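Local coordinates for Alr3790 protein (Anabaena sp., PDB 3HIX), which is of unknown function but carries a rhodanese-like domain, a fold that in related proteins often serves sulfur transfer, at residues A[53-58]-A[70-75]. Sequence-based numbering, arbitrary orientation.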
loop_
_atom_site.group_PDB
_atom_site.type_symbol
_atom_site.label_atom_id
_atom_site.label_comp_id
_atom_site.label_asym_id
_atom_site.label_seq_id
_atom_site.Cartn_x
_atom_site.Cartn_y
_atom_site.Cartn_z
ATOM N N ARG A 53 4.261 14.300 3.023
ATOM C CA ARG A 53 3.125 13.813 2.244
ATOM C C ARG A 53 2.165 12.893 2.998
ATOM O O ARG A 53 2.588 11.989 3.712
ATOM C CB ARG A 53 3.631 13.085 0.989
ATOM C CG ARG A 53 2.561 12.269 0.264
ATOM C CD ARG A 53 3.033 11.788 -1.099
ATOM N NE ARG A 53 3.367 12.907 -1.977
ATOM C CZ ARG A 53 3.596 12.796 -3.282
ATOM N NH1 ARG A 53 3.530 11.612 -3.878
ATOM N NH2 ARG A 53 3.893 13.873 -3.994
ATOM N N ASP A 54 0.867 13.140 2.829
ATOM C CA ASP A 54 -0.167 12.314 3.447
ATOM C C ASP A 54 -0.124 10.965 2.758
ATOM O O ASP A 54 -0.349 10.877 1.551
ATOM C CB ASP A 54 -1.556 12.912 3.237
ATOM C CG ASP A 54 -1.958 13.848 4.341
ATOM O OD1 ASP A 54 -1.351 14.930 4.451
ATOM O OD2 ASP A 54 -2.881 13.495 5.101
ATOM N N ILE A 55 0.147 9.917 3.526
ATOM C CA ILE A 55 0.237 8.575 2.972
ATOM C C ILE A 55 -0.776 7.639 3.605
ATOM O O ILE A 55 -0.978 7.641 4.818
ATOM C CB ILE A 55 1.656 8.001 3.175
ATOM C CG1 ILE A 55 2.670 8.904 2.469
ATOM C CG2 ILE A 55 1.742 6.588 2.624
ATOM C CD1 ILE A 55 4.109 8.580 2.781
ATOM N N TYR A 56 -1.424 6.844 2.768
ATOM C CA TYR A 56 -2.410 5.898 3.239
ATOM C C TYR A 56 -1.947 4.526 2.785
ATOM O O TYR A 56 -1.668 4.303 1.606
ATOM C CB TYR A 56 -3.779 6.287 2.688
ATOM C CG TYR A 56 -4.261 7.570 3.329
ATOM C CD1 TYR A 56 -5.193 7.548 4.367
ATOM C CD2 TYR A 56 -3.697 8.798 2.977
ATOM C CE1 TYR A 56 -5.545 8.720 5.045
ATOM C CE2 TYR A 56 -4.036 9.971 3.649
ATOM C CZ TYR A 56 -4.957 9.925 4.683
ATOM O OH TYR A 56 -5.267 11.076 5.376
ATOM N N VAL A 57 -1.824 3.620 3.743
ATOM C CA VAL A 57 -1.340 2.288 3.443
ATOM C C VAL A 57 -2.317 1.178 3.762
ATOM O O VAL A 57 -3.145 1.290 4.672
ATOM C CB VAL A 57 -0.039 1.991 4.221
ATOM C CG1 VAL A 57 0.947 3.128 4.054
ATOM C CG2 VAL A 57 -0.353 1.790 5.677
ATOM N N TYR A 58 -2.209 0.103 2.993
ATOM C CA TYR A 58 -3.022 -1.075 3.208
ATOM C C TYR A 58 -2.176 -2.272 2.822
ATOM O O TYR A 58 -1.360 -2.209 1.900
ATOM C CB TYR A 58 -4.337 -1.025 2.392
ATOM C CG TYR A 58 -4.216 -1.220 0.893
ATOM C CD1 TYR A 58 -4.423 -2.472 0.313
ATOM C CD2 TYR A 58 -3.955 -0.142 0.050
ATOM C CE1 TYR A 58 -4.382 -2.643 -1.074
ATOM C CE2 TYR A 58 -3.908 -0.301 -1.336
ATOM C CZ TYR A 58 -4.121 -1.552 -1.890
ATOM O OH TYR A 58 -4.056 -1.708 -3.251
ATOM N N ASN A 70 4.060 1.515 11.066
ATOM C CA ASN A 70 5.079 1.721 12.089
ATOM C C ASN A 70 6.446 1.934 11.422
ATOM O O ASN A 70 7.213 2.804 11.827
ATOM C CB ASN A 70 5.102 0.520 13.050
ATOM C CG ASN A 70 3.870 0.465 13.953
ATOM O OD1 ASN A 70 3.526 -0.588 14.495
ATOM N ND2 ASN A 70 3.209 1.604 14.126
ATOM N N LEU A 71 6.744 1.150 10.391
ATOM C CA LEU A 71 8.010 1.298 9.669
ATOM C C LEU A 71 8.152 2.684 9.033
ATOM O O LEU A 71 9.219 3.290 9.084
ATOM C CB LEU A 71 8.128 0.248 8.564
ATOM C CG LEU A 71 8.470 -1.180 8.971
ATOM C CD1 LEU A 71 8.203 -2.118 7.817
ATOM C CD2 LEU A 71 9.927 -1.245 9.403
ATOM N N LEU A 72 7.077 3.182 8.430
ATOM C CA LEU A 72 7.121 4.490 7.773
ATOM C C LEU A 72 7.225 5.625 8.782
ATOM O O LEU A 72 7.977 6.578 8.578
ATOM C CB LEU A 72 5.883 4.684 6.884
ATOM C CG LEU A 72 5.839 3.789 5.639
ATOM C CD1 LEU A 72 4.480 3.922 4.953
ATOM C CD2 LEU A 72 6.969 4.172 4.684
ATOM N N ARG A 73 6.475 5.532 9.872
ATOM C CA ARG A 73 6.539 6.580 10.881
ATOM C C ARG A 73 7.921 6.595 11.523
ATOM O O ARG A 73 8.472 7.663 11.789
ATOM C CB ARG A 73 5.462 6.375 11.945
ATOM C CG ARG A 73 4.057 6.632 11.441
ATOM C CD ARG A 73 3.034 6.514 12.561
ATOM N NE ARG A 73 1.672 6.700 12.069
ATOM C CZ ARG A 73 0.583 6.308 12.722
ATOM N NH1 ARG A 73 0.696 5.710 13.901
ATOM N NH2 ARG A 73 -0.616 6.488 12.184
ATOM N N SER A 74 8.485 5.414 11.769
ATOM C CA SER A 74 9.810 5.344 12.371
ATOM C C SER A 74 10.860 5.867 11.397
ATOM O O SER A 74 11.942 6.271 11.806
ATOM C CB SER A 74 10.147 3.906 12.777
ATOM O OG SER A 74 9.302 3.466 13.824
ATOM N N ALA A 75 10.536 5.866 10.107
ATOM C CA ALA A 75 11.465 6.350 9.090
ATOM C C ALA A 75 11.398 7.865 8.932
ATOM O O ALA A 75 12.163 8.452 8.167
ATOM C CB ALA A 75 11.182 5.678 7.755
#
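Val57 and Leu72 meet methyl to methyl, tip to tip, where helix 62-74 lies over strand 55-58. The touching branches are CG1 of Val57 and CD1 of Leu72, 3.7 Å apart, the closest approach between the two segments. With CG of Leu72 anti to the carbonyl carbon (chi1 -69°) and CD1 extended anti to CA (chi2 172°), the CD1 methyl reaches the strand. Two residues earlier on the same strand, Ile55 also faces the helix, but more loosely: its CG2 branch comes to 4.5 Å from CD1 of Leu72. The same leucine methyl thus touches Val57 and lies near Ile55, both on one face of the strand, while Tyr56 between them points to the other face and packs its ring edge-to-face with Phe14.

The apolar layer continues on several sides. Leu17 of strand 15-18 touches both Ile55 and Val57, Val80 of strand 80-82 touches Val57 and Leu72, and Leu41 and Ala45 of helix 41-48 also pack on Leu72.

Between the two segments the contact is purely apolar; within the helix, Asn70 O accepts both Ser74 N at 2.9 Å and Ser74 OG at 3.0 Å, the two donors coming from opposite faces of its plane, the hydroxyl tilted 35° from it. This ties the serine side chain back to the last helical turn.

Strand 55-58, helix 62-74 and strand 80-82 form a beta-alpha-beta unit of the parallel sheet in this rhodanese-like domain. With three buried aliphatic side chains and only 82 Å² covered, the chemistry implies that helix and strand are held here by hydrophobic packing, shared with neighbouring elements, rather than by directional bonds.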